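Local coordinates for protein GTP cyclohydrolase 1 type 2 homolog (PDB 3LNL) that is of unknown function but binds zinc at a dinuclear metal centre and assembles into a toroidal homohexamer whose two openings are capped by trimers of PII-like domains, at residues D133-V138 / M205-Q210; T140-D145 / Y221-T226; D256-I261 / N324-N329. The protein carries 2 engineered substitutions. All coordinates share one frame; numbering follows the deposited sequence.

Interactions 1 and 2 belong to the PII-like domain, and both draw on strand 125-142; their centres are about 21 Å apart. Interaction 3 lies on the other side of the chain's centre, about 42 Å from the centre of interaction 1, in the NIF3 part near the zinc site. The chemistry changes with place. Interaction 1, partly buried, is a strand pair run by backbone hydrogen bonds with side chains on both faces. Interaction 2 is buried apart from P223, and a histidine joins the loop after helix 211-221 to that strand. Interaction 3, wholly buried where it touches, has no hydrogen bond across it and rests on isoleucine, alanine and phenylalanine contacts.

Interaction 1: D133-V138 / M205-Q210; sequences DVYYKV and MIDAYQ
In the ferredoxin-like sheet of the PII-like domain, 133-138 runs antiparallel to 205-207, and 208-210 turns off toward helix 211-221. At V134 the pairing is fading: its O takes only a weak bond from A208 N (3.4 Å), while A208 CB lies beside the same oxygen. Y135, opposite D207 in a non-hydrogen-bonded pair, swings its ring alongside that carboxylate. The two planes stand 69° apart, and D207 OD1 comes within 3.3 Å of Y135 CE1; M205 CE meets Y135 CB. Y136 makes the real clasp with I206. Y136 N to I206 O and I206 N to Y136 O are both 2.9 Å and nearly straight, the second donor sitting almost along the C=O axis. The Y136 ring turns back so that its edge meets A208 CA. On the face of M205, K137 passes CG across M205 SD at 3.9 Å and carries NZ on to a salt bridge with D230 of the second subunit, so the strand is tied across a subunit interface. V138 shares the other face with Y136 and I206. I206 has CG1 in the crowded place between backbone N and carbonyl (chi1 57°), which brings that carbon to 3.7 Å from V138 CG2.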
ATOM      1  N   ASP B 133     -11.978 -23.376  -6.971  1.00 26.11           N
ATOM      2  CA  ASP B 133     -11.499 -24.159  -5.852  1.00 26.89           C
ATOM      3  C   ASP B 133     -10.218 -24.860  -6.247  1.00 26.83           C
ATOM      4  O   ASP B 133     -10.098 -25.355  -7.356  1.00 26.41           O
ATOM      5  CB  ASP B 133     -12.571 -25.159  -5.421  1.00 27.22           C
ATOM      6  CG  ASP B 133     -13.903 -24.473  -5.072  1.00 28.02           C
ATOM      7  OD1 ASP B 133     -13.898 -23.442  -4.354  1.00 26.94           O
ATOM      8  OD2 ASP B 133     -14.952 -24.968  -5.531  1.00 28.87           O
ATOM      9  N   VAL B 134      -9.264 -24.866  -5.328  1.00 27.70           N
ATOM     10  CA  VAL B 134      -7.973 -25.476  -5.548  1.00 28.35           C
ATOM     11  C   VAL B 134      -7.993 -26.914  -5.061  1.00 28.67           C
ATOM     12  O   VAL B 134      -8.415 -27.190  -3.939  1.00 28.46           O
ATOM     13  CB  VAL B 134      -6.872 -24.707  -4.820  1.00 28.80           C
ATOM     14  CG1 VAL B 134      -5.517 -25.364  -5.070  1.00 27.99           C
ATOM     15  CG2 VAL B 134      -6.879 -23.247  -5.262  1.00 28.79           C
ATOM     16  N   TYR B 135      -7.594 -27.820  -5.946  1.00 29.15           N
ATOM     17  CA  TYR B 135      -7.420 -29.241  -5.637  1.00 30.03           C
ATOM     18  C   TYR B 135      -5.988 -29.626  -6.011  1.00 30.04           C
ATOM     19  O   TYR B 135      -5.259 -28.827  -6.599  1.00 29.95           O
ATOM     20  CB  TYR B 135      -8.366 -30.098  -6.479  1.00 30.29           C
ATOM     21  CG  TYR B 135      -9.821 -29.811  -6.259  1.00 33.72           C
ATOM     22  CD1 TYR B 135     -10.611 -30.631  -5.455  1.00 35.38           C
ATOM     23  CD2 TYR B 135     -10.417 -28.716  -6.869  1.00 36.38           C
ATOM     24  CE1 TYR B 135     -11.972 -30.354  -5.253  1.00 36.86           C
ATOM     25  CE2 TYR B 135     -11.765 -28.436  -6.684  1.00 37.43           C
ATOM     26  CZ  TYR B 135     -12.539 -29.243  -5.872  1.00 37.73           C
ATOM     27  OH  TYR B 135     -13.878 -28.914  -5.713  1.00 38.70           O
ATOM     28  N   TYR B 136      -5.593 -30.861  -5.701  1.00 30.34           N
ATOM     29  CA  TYR B 136      -4.330 -31.411  -6.197  1.00 30.67           C
ATOM     30  C   TYR B 136      -4.536 -32.762  -6.827  1.00 30.72           C
ATOM     31  O   TYR B 136      -5.268 -33.608  -6.293  1.00 29.90           O
ATOM     32  CB  TYR B 136      -3.302 -31.563  -5.084  1.00 31.01           C
ATOM     33  CG  TYR B 136      -2.811 -30.261  -4.556  1.00 32.36           C
ATOM     34  CD1 TYR B 136      -3.326 -29.730  -3.391  1.00 32.64           C
ATOM     35  CD2 TYR B 136      -1.828 -29.548  -5.232  1.00 33.98           C
ATOM     36  CE1 TYR B 136      -2.877 -28.518  -2.905  1.00 34.33           C
ATOM     37  CE2 TYR B 136      -1.375 -28.333  -4.758  1.00 35.61           C
ATOM     38  CZ  TYR B 136      -1.900 -27.826  -3.593  1.00 35.83           C
ATOM     39  OH  TYR B 136      -1.448 -26.615  -3.108  1.00 38.62           O
ATOM     40  N   LYS B 137      -3.882 -32.977  -7.959  1.00 31.08           N
ATOM     41  CA  LYS B 137      -3.746 -34.326  -8.482  1.00 32.57           C
ATOM     42  C   LYS B 137      -2.455 -34.899  -7.895  1.00 32.08           C
ATOM     43  O   LYS B 137      -1.368 -34.397  -8.165  1.00 31.36           O
ATOM     44  CB  LYS B 137      -3.733 -34.347  -9.997  1.00 33.19           C
ATOM     45  CG  LYS B 137      -4.129 -35.691 -10.589  1.00 36.29           C
ATOM     46  CD  LYS B 137      -4.132 -35.580 -12.132  1.00 41.60           C
ATOM     47  CE  LYS B 137      -5.446 -36.075 -12.734  1.00 43.85           C
ATOM     48  NZ  LYS B 137      -5.551 -35.572 -14.160  1.00 46.31           N
ATOM     49  N   VAL B 138      -2.622 -35.904  -7.042  1.00 32.19           N
ATOM     50  CA  VAL B 138      -1.523 -36.623  -6.427  1.00 32.65           C
ATOM     51  C   VAL B 138      -1.064 -37.690  -7.395  1.00 33.47           C
ATOM     52  O   VAL B 138      -1.888 -38.440  -7.918  1.00 33.10           O
ATOM     53  CB  VAL B 138      -1.965 -37.295  -5.111  1.00 33.03           C
ATOM     54  CG1 VAL B 138      -0.752 -37.956  -4.390  1.00 32.99           C
ATOM     55  CG2 VAL B 138      -2.624 -36.265  -4.203  1.00 33.14           C
ATOM     56  N   MET B 205      -7.236 -37.602  -6.649  1.00 35.88           N
ATOM     57  CA  MET B 205      -7.548 -36.214  -6.319  1.00 36.30           C
ATOM     58  C   MET B 205      -7.586 -36.015  -4.826  1.00 35.49           C
ATOM     59  O   MET B 205      -8.003 -36.895  -4.098  1.00 35.66           O
ATOM     60  CB  MET B 205      -8.891 -35.828  -6.934  1.00 36.20           C
ATOM     61  CG  MET B 205      -8.884 -35.862  -8.447  1.00 40.03           C
ATOM     62  SD  MET B 205      -7.646 -34.701  -9.121  1.00 48.54           S
ATOM     63  CE  MET B 205      -8.412 -33.110  -8.659  1.00 44.67           C
ATOM     64  N   ILE B 206      -7.117 -34.866  -4.374  1.00 35.12           N
ATOM     65  CA  ILE B 206      -7.361 -34.430  -3.008  1.00 35.01           C
ATOM     66  C   ILE B 206      -7.790 -32.958  -3.014  1.00 35.53           C
ATOM     67  O   ILE B 206      -7.445 -32.193  -3.924  1.00 33.86           O
ATOM     68  CB  ILE B 206      -6.104 -34.600  -2.109  1.00 35.20           C
ATOM     69  CG1 ILE B 206      -4.909 -33.828  -2.697  1.00 33.65           C
ATOM     70  CG2 ILE B 206      -5.782 -36.094  -1.902  1.00 32.96           C
ATOM     71  CD1 ILE B 206      -3.863 -33.383  -1.673  1.00 31.55           C
ATOM     72  N   ASP B 207      -8.557 -32.580  -2.003  1.00 35.89           N
ATOM     73  CA  ASP B 207      -8.833 -31.173  -1.742  1.00 36.91           C
ATOM     74  C   ASP B 207      -7.552 -30.549  -1.227  1.00 37.41           C
ATOM     75  O   ASP B 207      -6.675 -31.263  -0.724  1.00 37.18           O
ATOM     76  CB  ASP B 207      -9.922 -31.020  -0.680  1.00 36.98           C
ATOM     77  CG  ASP B 207     -11.229 -31.633  -1.105  1.00 37.89           C
ATOM     78  OD1 ASP B 207     -11.419 -31.814  -2.326  1.00 41.24           O
ATOM     79  OD2 ASP B 207     -12.069 -31.935  -0.229  1.00 41.37           O
ATOM     80  N   ALA B 208      -7.460 -29.222  -1.328  1.00 37.94           N
ATOM     81  CA  ALA B 208      -6.243 -28.496  -0.936  1.00 38.66           C
ATOM     82  C   ALA B 208      -5.802 -28.713   0.529  1.00 38.88           C
ATOM     83  O   ALA B 208      -4.607 -28.747   0.812  1.00 39.27           O
ATOM     84  CB  ALA B 208      -6.383 -27.008  -1.238  1.00 38.50           C
ATOM     85  N   TYR B 209      -6.737 -28.882   1.455  1.00 39.26           N
ATOM     86  CA  TYR B 209      -6.355 -28.986   2.870  1.00 39.51           C
ATOM     87  C   TYR B 209      -5.707 -30.339   3.221  1.00 39.13           C
ATOM     88  O   TYR B 209      -5.053 -30.462   4.266  1.00 38.35           O
ATOM     89  CB  TYR B 209      -7.548 -28.676   3.797  1.00 39.87           C
ATOM     90  CG  TYR B 209      -8.604 -29.749   3.821  1.00 41.72           C
ATOM     91  CD1 TYR B 209      -8.537 -30.800   4.733  1.00 43.46           C
ATOM     92  CD2 TYR B 209      -9.665 -29.725   2.929  1.00 43.22           C
ATOM     93  CE1 TYR B 209      -9.511 -31.795   4.760  1.00 44.21           C
ATOM     94  CE2 TYR B 209     -10.638 -30.721   2.940  1.00 44.30           C
ATOM     95  CZ  TYR B 209     -10.553 -31.748   3.858  1.00 44.83           C
ATOM     96  OH  TYR B 209     -11.510 -32.732   3.867  1.00 46.80           O
ATOM     97  N   GLN B 210      -5.870 -31.334   2.340  1.00 38.89           N
ATOM     98  CA  GLN B 210      -5.365 -32.702   2.579  1.00 38.57           C
ATOM     99  C   GLN B 210      -3.883 -32.940   2.229  1.00 38.28           C
ATOM    100  O   GLN B 210      -3.318 -33.969   2.616  1.00 37.71           O
ATOM    101  CB  GLN B 210      -6.209 -33.723   1.808  1.00 38.61           C
ATOM    102  CG  GLN B 210      -7.719 -33.679   2.075  1.00 38.90           C
ATOM    103  CD  GLN B 210      -8.479 -34.600   1.119  1.00 39.66           C
ATOM    104  OE1 GLN B 210      -9.120 -34.157   0.154  1.00 37.77           O
ATOM    105  NE2 GLN B 210      -8.383 -35.894   1.370  1.00 41.68           N
TER

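Interaction 2: T140-D145 / Y221-T226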
ATOM      1  N   THR B 140       1.825 -40.757  -7.578  1.00 36.78           N
ATOM      2  CA  THR B 140       2.909 -41.588  -7.061  1.00 38.01           C
ATOM      3  C   THR B 140       3.280 -42.682  -8.079  1.00 38.79           C
ATOM      4  O   THR B 140       2.483 -43.051  -8.948  1.00 38.38           O
ATOM      5  CB  THR B 140       2.581 -42.239  -5.683  1.00 38.01           C
ATOM      6  OG1 THR B 140       1.839 -41.326  -4.858  1.00 40.74           O
ATOM      7  CG2 THR B 140       3.854 -42.594  -4.964  1.00 37.33           C
ATOM      8  N   TYR B 141       4.515 -43.164  -7.956  1.00 39.70           N
ATOM      9  CA  TYR B 141       5.064 -44.201  -8.811  1.00 40.51           C
ATOM     10  C   TYR B 141       5.409 -45.404  -7.936  1.00 40.87           C
ATOM     11  O   TYR B 141       6.064 -45.252  -6.898  1.00 40.57           O
ATOM     12  CB  TYR B 141       6.291 -43.644  -9.530  1.00 40.77           C
ATOM     13  CG  TYR B 141       5.954 -42.413 -10.341  1.00 42.22           C
ATOM     14  CD1 TYR B 141       5.882 -41.159  -9.740  1.00 42.98           C
ATOM     15  CD2 TYR B 141       5.670 -42.508 -11.708  1.00 43.60           C
ATOM     16  CE1 TYR B 141       5.553 -40.026 -10.482  1.00 43.82           C
ATOM     17  CE2 TYR B 141       5.344 -41.381 -12.455  1.00 44.37           C
ATOM     18  CZ  TYR B 141       5.284 -40.145 -11.832  1.00 44.02           C
ATOM     19  OH  TYR B 141       4.961 -39.029 -12.566  1.00 45.83           O
ATOM     20  N   ILE B 142       4.954 -46.588  -8.351  1.00 41.63           N
ATOM     21  CA  ILE B 142       4.987 -47.793  -7.498  1.00 42.17           C
ATOM     22  C   ILE B 142       5.015 -49.123  -8.313  1.00 42.31           C
ATOM     23  O   ILE B 142       4.312 -49.253  -9.313  1.00 41.90           O
ATOM     24  CB  ILE B 142       3.774 -47.759  -6.502  1.00 42.25           C
ATOM     25  CG1 ILE B 142       4.016 -48.683  -5.307  1.00 42.13           C
ATOM     26  CG2 ILE B 142       2.458 -48.088  -7.219  1.00 42.49           C
ATOM     27  CD1 ILE B 142       3.003 -48.526  -4.198  1.00 41.42           C
ATOM     28  N   PRO B 143       5.835 -50.114  -7.891  1.00 43.05           N
ATOM     29  CA  PRO B 143       5.851 -51.395  -8.617  1.00 43.34           C
ATOM     30  C   PRO B 143       4.497 -52.123  -8.614  1.00 43.84           C
ATOM     31  O   PRO B 143       3.737 -52.007  -7.650  1.00 43.77           O
ATOM     32  CB  PRO B 143       6.913 -52.200  -7.870  1.00 43.32           C
ATOM     33  CG  PRO B 143       7.781 -51.179  -7.248  1.00 43.14           C
ATOM     34  CD  PRO B 143       6.874 -50.083  -6.844  1.00 42.99           C
ATOM     35  N   LYS B 144       4.206 -52.851  -9.693  1.00 44.41           N
ATOM     36  CA  LYS B 144       2.873 -53.437  -9.916  1.00 45.27           C
ATOM     37  C   LYS B 144       2.373 -54.324  -8.767  1.00 45.60           C
ATOM     38  O   LYS B 144       1.205 -54.260  -8.389  1.00 46.25           O
ATOM     39  CB  LYS B 144       2.846 -54.236 -11.229  1.00 45.48           C
ATOM     40  CG  LYS B 144       1.460 -54.783 -11.626  1.00 46.43           C
ATOM     41  CD  LYS B 144       0.550 -53.701 -12.188  1.00 47.76           C
ATOM     42  CE  LYS B 144      -0.930 -54.023 -11.968  1.00 49.05           C
ATOM     43  NZ  LYS B 144      -1.367 -53.793 -10.546  1.00 50.10           N
ATOM     44  N   ASP B 145       3.242 -55.151  -8.208  1.00 45.70           N
ATOM     45  CA  ASP B 145       2.819 -56.046  -7.125  1.00 45.81           C
ATOM     46  C   ASP B 145       2.561 -55.309  -5.813  1.00 45.74           C
ATOM     47  O   ASP B 145       1.874 -55.824  -4.934  1.00 45.85           O
ATOM     48  CB  ASP B 145       3.846 -57.151  -6.917  1.00 45.85           C
ATOM     49  CG  ASP B 145       4.007 -58.021  -8.144  1.00 46.01           C
ATOM     50  OD1 ASP B 145       3.042 -58.146  -8.929  1.00 45.80           O
ATOM     51  OD2 ASP B 145       5.106 -58.576  -8.329  1.00 46.98           O
ATOM     52  N   TYR B 221       3.181 -45.524   3.833  1.00 40.70           N
ATOM     53  CA  TYR B 221       2.804 -46.811   3.248  1.00 41.21           C
ATOM     54  C   TYR B 221       3.458 -47.115   1.909  1.00 41.77           C
ATOM     55  O   TYR B 221       3.131 -48.126   1.297  1.00 41.99           O
ATOM     56  CB  TYR B 221       1.281 -46.938   3.129  1.00 41.04           C
ATOM     57  CG  TYR B 221       0.553 -46.793   4.443  1.00 40.63           C
ATOM     58  CD1 TYR B 221       0.665 -47.754   5.441  1.00 39.85           C
ATOM     59  CD2 TYR B 221      -0.257 -45.693   4.684  1.00 41.01           C
ATOM     60  CE1 TYR B 221      -0.017 -47.614   6.651  1.00 40.24           C
ATOM     61  CE2 TYR B 221      -0.943 -45.540   5.880  1.00 40.86           C
ATOM     62  CZ  TYR B 221      -0.822 -46.498   6.864  1.00 40.79           C
ATOM     63  OH  TYR B 221      -1.512 -46.322   8.049  1.00 39.63           O
ATOM     64  N   HIS B 222       4.393 -46.279   1.455  1.00 42.55           N
ATOM     65  CA  HIS B 222       5.064 -46.534   0.164  1.00 43.37           C
ATOM     66  C   HIS B 222       6.150 -47.647   0.276  1.00 44.00           C
ATOM     67  O   HIS B 222       6.802 -47.777   1.319  1.00 43.80           O
ATOM     68  CB  HIS B 222       5.671 -45.248  -0.408  1.00 43.36           C
ATOM     69  CG  HIS B 222       5.808 -45.257  -1.901  1.00 44.00           C
ATOM     70  ND1 HIS B 222       6.824 -45.923  -2.554  1.00 44.10           N
ATOM     71  CD2 HIS B 222       5.063 -44.668  -2.867  1.00 43.64           C
ATOM     72  CE1 HIS B 222       6.691 -45.756  -3.858  1.00 44.60           C
ATOM     73  NE2 HIS B 222       5.631 -44.998  -4.074  1.00 43.44           N
ATOM     74  N   PRO B 223       6.322 -48.463  -0.792  1.00 44.73           N
ATOM     75  CA  PRO B 223       7.439 -49.396  -0.913  1.00 45.34           C
ATOM     76  C   PRO B 223       8.819 -48.745  -0.813  1.00 45.76           C
ATOM     77  O   PRO B 223       9.618 -49.160   0.019  1.00 46.03           O
ATOM     78  CB  PRO B 223       7.233 -49.997  -2.304  1.00 45.39           C
ATOM     79  CG  PRO B 223       5.780 -50.016  -2.463  1.00 45.19           C
ATOM     80  CD  PRO B 223       5.288 -48.753  -1.805  1.00 44.98           C
ATOM     81  N   TYR B 224       9.090 -47.743  -1.645  1.00 46.10           N
ATOM     82  CA  TYR B 224      10.404 -47.090  -1.669  1.00 46.42           C
ATOM     83  C   TYR B 224      10.739 -46.482  -0.298  1.00 45.94           C
ATOM     84  O   TYR B 224       9.863 -45.924   0.368  1.00 45.64           O
ATOM     85  CB  TYR B 224      10.465 -45.997  -2.763  1.00 46.87           C
ATOM     86  CG  TYR B 224      11.737 -46.021  -3.613  1.00 48.99           C
ATOM     87  CD1 TYR B 224      11.671 -46.058  -5.013  1.00 50.58           C
ATOM     88  CD2 TYR B 224      13.008 -46.016  -3.015  1.00 50.20           C
ATOM     89  CE1 TYR B 224      12.846 -46.091  -5.788  1.00 51.44           C
ATOM     90  CE2 TYR B 224      14.179 -46.046  -3.779  1.00 51.07           C
ATOM     91  CZ  TYR B 224      14.095 -46.085  -5.162  1.00 51.31           C
ATOM     92  OH  TYR B 224      15.261 -46.116  -5.903  1.00 51.20           O
ATOM     93  N   GLU B 225      11.998 -46.638   0.120  1.00 45.48           N
ATOM     94  CA  GLU B 225      12.556 -45.913   1.270  1.00 45.15           C
ATOM     95  C   GLU B 225      12.408 -44.390   1.076  1.00 44.85           C
ATOM     96  O   GLU B 225      11.969 -43.674   1.981  1.00 44.83           O
ATOM     97  CB  GLU B 225      14.035 -46.284   1.463  1.00 45.10           C
ATOM     98  N   THR B 226      12.783 -43.917  -0.112  1.00 44.42           N
ATOM     99  CA  THR B 226      12.595 -42.520  -0.522  1.00 44.08           C
ATOM    100  C   THR B 226      11.573 -42.432  -1.673  1.00 43.80           C
ATOM    101  O   THR B 226      11.954 -42.335  -2.846  1.00 44.12           O
ATOM    102  CB  THR B 226      13.930 -41.899  -0.984  1.00 44.06           C
ATOM    103  OG1 THR B 226      14.499 -42.706  -2.022  1.00 43.78           O
ATOM    104  CG2 THR B 226      14.913 -41.806   0.179  1.00 43.68           C
TER
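A histidine fastens the loop that leaves helix 211-221 to the far end of strand 125-142, at the tip of the PII-like domain. H222 is the first residue past that helix with non-helical backbone angles. Its CG stands anti to the backbone N (chi1 -154°), which carries the imidazole across to the strand. NE2 donates a weak bond to Y141 O, 2.9 Å long but bent to 128° at the hydrogen. On the other ring nitrogen, ND1 accepts from Y224 N at 3.0 Å, with the donor practically in the ring plane. One nitrogen gives, in the weaker bond of the two, and the other takes, which should help fix the ring's rotation, and the pattern suggests a neutral imidazole protonated at NE2. T140 meets the ring tip to tip: its CG2 comes up to the edge and ends 3.1 Å from H222 NE2. I142 works from another side, with CD1 over one face of the ring. The same methyl runs into the next residue, where I142 CD1 and P223 CD are 3.3 Å apart, tighter than ordinary carbon contact; the isoleucine arm crosses the proline ring at about a right angle. Y141 itself turns its side chain away, and its OH bonds to K137 and E203 of the third subunit. F150 of helix 147-156 meets the H222 ring edge-to-face and also touches I142, so helix, loop and strand meet around the imidazole, while T140 and I142 pair through their backbones with strand 197-207.

Interaction 3: D256-I261 / N324-N329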
ATOM      1  N   ASP B 256     -41.998  -3.493 -18.531  1.00 12.92           N
ATOM      2  CA  ASP B 256     -42.950  -4.519 -18.123  1.00 13.59           C
ATOM      3  C   ASP B 256     -42.313  -5.484 -17.133  1.00 13.22           C
ATOM      4  O   ASP B 256     -42.963  -5.905 -16.179  1.00 12.11           O
ATOM      5  CB  ASP B 256     -43.491  -5.278 -19.335  1.00 13.66           C
ATOM      6  CG  ASP B 256     -44.493  -4.448 -20.144  1.00 16.03           C
ATOM      7  OD1 ASP B 256     -44.860  -3.320 -19.751  1.00 18.64           O
ATOM      8  OD2 ASP B 256     -44.919  -4.944 -21.167  1.00 16.71           O
ATOM      9  N   PHE B 257     -41.049  -5.838 -17.380  1.00 12.45           N
ATOM     10  CA  PHE B 257     -40.299  -6.663 -16.452  1.00 12.62           C
ATOM     11  C   PHE B 257     -40.127  -5.967 -15.105  1.00 13.02           C
ATOM     12  O   PHE B 257     -40.395  -6.576 -14.057  1.00 12.41           O
ATOM     13  CB  PHE B 257     -38.940  -7.077 -17.018  1.00 12.64           C
ATOM     14  CG  PHE B 257     -38.195  -8.007 -16.126  1.00 10.46           C
ATOM     15  CD1 PHE B 257     -38.778  -9.192 -15.700  1.00 10.65           C
ATOM     16  CD2 PHE B 257     -36.921  -7.687 -15.674  1.00 12.50           C
ATOM     17  CE1 PHE B 257     -38.120 -10.040 -14.828  1.00 10.37           C
ATOM     18  CE2 PHE B 257     -36.244  -8.551 -14.848  1.00 11.31           C
ATOM     19  CZ  PHE B 257     -36.850  -9.740 -14.438  1.00 11.43           C
ATOM     20  N   ALA B 258     -39.718  -4.703 -15.128  1.00 11.85           N
ATOM     21  CA  ALA B 258     -39.631  -3.925 -13.899  1.00 12.80           C
ATOM     22  C   ALA B 258     -40.953  -3.918 -13.098  1.00 12.92           C
ATOM     23  O   ALA B 258     -40.941  -4.121 -11.874  1.00 11.81           O
ATOM     24  CB  ALA B 258     -39.152  -2.475 -14.178  1.00 12.34           C
ATOM     25  N   ALA B 259     -42.072  -3.718 -13.782  1.00 12.58           N
ATOM     26  CA  ALA B 259     -43.389  -3.686 -13.106  1.00 13.53           C
ATOM     27  C   ALA B 259     -43.751  -5.012 -12.529  1.00 14.01           C
ATOM     28  O   ALA B 259     -44.336  -5.112 -11.434  1.00 14.31           O
ATOM     29  CB  ALA B 259     -44.478  -3.239 -14.081  1.00 12.52           C
ATOM     30  N   ASP B 260     -43.465  -6.059 -13.293  1.00 14.69           N
ATOM     31  CA  ASP B 260     -43.760  -7.425 -12.840  1.00 14.31           C
ATOM     32  C   ASP B 260     -43.023  -7.787 -11.558  1.00 13.18           C
ATOM     33  O   ASP B 260     -43.597  -8.368 -10.637  1.00 12.77           O
ATOM     34  CB  ASP B 260     -43.391  -8.428 -13.942  1.00 14.82           C
ATOM     35  CG  ASP B 260     -43.919  -9.764 -13.680  1.00 16.89           C
ATOM     36  OD1 ASP B 260     -45.157  -9.909 -13.663  1.00 19.25           O
ATOM     37  OD2 ASP B 260     -43.122 -10.685 -13.481  1.00 21.99           O
ATOM     38  N   ILE B 261     -41.741  -7.460 -11.488  1.00 12.39           N
ATOM     39  CA  ILE B 261     -40.968  -7.862 -10.342  1.00 12.72           C
ATOM     40  C   ILE B 261     -41.272  -6.936  -9.126  1.00 12.38           C
ATOM     41  O   ILE B 261     -41.214  -7.378  -7.990  1.00 10.81           O
ATOM     42  CB  ILE B 261     -39.433  -8.098 -10.655  1.00 13.10           C
ATOM     43  CG1 ILE B 261     -38.656  -6.811 -10.907  1.00 12.84           C
ATOM     44  CG2 ILE B 261     -39.255  -9.181 -11.801  1.00 13.49           C
ATOM     45  CD1 ILE B 261     -37.194  -7.055 -11.274  1.00 13.01           C
ATOM     46  N   ASN B 324     -28.484  -2.052 -19.307  1.00 10.41           N
ATOM     47  CA  ASN B 324     -29.756  -1.874 -18.687  1.00 10.87           C
ATOM     48  C   ASN B 324     -29.772  -2.319 -17.209  1.00 10.61           C
ATOM     49  O   ASN B 324     -29.234  -3.361 -16.870  1.00 10.58           O
ATOM     50  CB  ASN B 324     -30.832  -2.622 -19.465  1.00 11.16           C
ATOM     51  CG  ASN B 324     -30.907  -2.198 -20.885  1.00 11.28           C
ATOM     52  OD1 ASN B 324     -30.939  -1.003 -21.171  1.00 13.27           O
ATOM     53  ND2 ASN B 324     -30.927  -3.153 -21.793  1.00  8.17           N
ATOM     54  N   LEU B 325     -30.367  -1.505 -16.346  1.00  9.87           N
ATOM     55  CA  LEU B 325     -30.379  -1.796 -14.910  1.00 11.47           C
ATOM     56  C   LEU B 325     -31.793  -1.724 -14.367  1.00 11.56           C
ATOM     57  O   LEU B 325     -32.613  -0.990 -14.907  1.00 10.74           O
ATOM     58  CB  LEU B 325     -29.546  -0.789 -14.138  1.00 11.56           C
ATOM     59  CG  LEU B 325     -28.095  -0.596 -14.513  1.00 12.14           C
ATOM     60  CD1 LEU B 325     -27.545   0.633 -13.707  1.00 10.39           C
ATOM     61  CD2 LEU B 325     -27.260  -1.835 -14.299  1.00 13.61           C
ATOM     62  N   ILE B 326     -32.053  -2.523 -13.337  1.00 11.63           N
ATOM     63  CA  ILE B 326     -33.192  -2.344 -12.451  1.00 11.32           C
ATOM     64  C   ILE B 326     -32.698  -2.335 -11.000  1.00 12.28           C
ATOM     65  O   ILE B 326     -32.019  -3.255 -10.527  1.00 12.61           O
ATOM     66  CB  ILE B 326     -34.329  -3.420 -12.612  1.00 11.74           C
ATOM     67  CG1 ILE B 326     -34.815  -3.501 -14.053  1.00  9.29           C
ATOM     68  CG2 ILE B 326     -35.505  -3.069 -11.686  1.00  9.34           C
ATOM     69  CD1 ILE B 326     -35.667  -4.678 -14.406  1.00  8.42           C
ATOM     70  N   ASP B 327     -33.069  -1.275 -10.289  1.00 12.83           N
ATOM     71  CA  ASP B 327     -32.925  -1.178  -8.849  1.00 12.59           C
ATOM     72  C   ASP B 327     -34.178  -1.691  -8.180  1.00 12.49           C
ATOM     73  O   ASP B 327     -35.196  -1.010  -8.136  1.00 14.13           O
ATOM     74  CB  ASP B 327     -32.653   0.272  -8.457  1.00 12.52           C
ATOM     75  CG  ASP B 327     -32.156   0.447  -7.023  1.00 14.39           C
ATOM     76  OD1 ASP B 327     -32.291  -0.489  -6.205  1.00 14.87           O
ATOM     77  OD2 ASP B 327     -31.635   1.554  -6.727  1.00 12.16           O
ATOM     78  N   ILE B 328     -34.089  -2.892  -7.609  1.00 11.86           N
ATOM     79  CA  ILE B 328     -35.198  -3.459  -6.835  1.00 11.70           C
ATOM     80  C   ILE B 328     -35.087  -3.132  -5.326  1.00 11.66           C
ATOM     81  O   ILE B 328     -35.924  -3.592  -4.503  1.00 12.54           O
ATOM     82  CB  ILE B 328     -35.310  -4.966  -6.988  1.00 11.70           C
ATOM     83  CG1 ILE B 328     -34.002  -5.672  -6.631  1.00 11.17           C
ATOM     84  CG2 ILE B 328     -35.805  -5.304  -8.377  1.00 12.01           C
ATOM     85  CD1 ILE B 328     -34.156  -7.254  -6.488  1.00 10.61           C
ATOM     86  N   ASN B 329     -34.064  -2.335  -5.001  1.00 11.12           N
ATOM     87  CA  ASN B 329     -33.687  -1.963  -3.639  1.00 11.02           C
ATOM     88  C   ASN B 329     -32.923  -3.082  -2.947  1.00 12.14           C
ATOM     89  O   ASN B 329     -33.094  -4.280  -3.251  1.00 14.33           O
ATOM     90  CB  ASN B 329     -34.900  -1.459  -2.838  1.00 12.39           C
ATOM     91  CG  ASN B 329     -35.632  -0.307  -3.551  1.00 13.12           C
ATOM     92  OD1 ASN B 329     -34.986   0.602  -4.084  1.00 13.53           O
ATOM     93  ND2 ASN B 329     -36.961  -0.412  -3.660  1.00 11.24           N
TER
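Helix 254-264 packs here against strand 325-327 of the NIF3 sheet, a helix-on-sheet layer in which the two short axes run 24° from parallel at 9.9 Å. The tight part is the tip of one side chain. I326 points at the helix with CG1 anti to its carbonyl carbon (chi1 -55°), and its CD1 is shared by three residues: it presses obliquely on the F257 ring, 3.5 Å from CD2, and lies 4.1 Å from A258 CB and 4.2 Å from I261 CD1. F257 reaches it because its CG is anti to the backbone N (chi1 -176°), which carries the ring toward I326. One turn on, I261 crosses I328 at about a right angle, with I261 CD1 and I328 CG2 3.7 Å apart. No hydrogen bond spans the interface. The other flank of the helix is looser: D256 and A259 stay exposed and do not touch the strand. I370 of the fourth subunit packs on A259 and also reaches A258. Past the strand the chain heads for the metal centre; the I328 side chain is about 11 Å from a bound zinc ion, and H330 and E333, zinc ligands in this structure, follow shortly in the sequence. D327, salt-bridged to R271 through OD2, shapes the bend with an Asx turn: N329 N donates to D327 OD1 at 2.8 Å, from above the carboxylate plane.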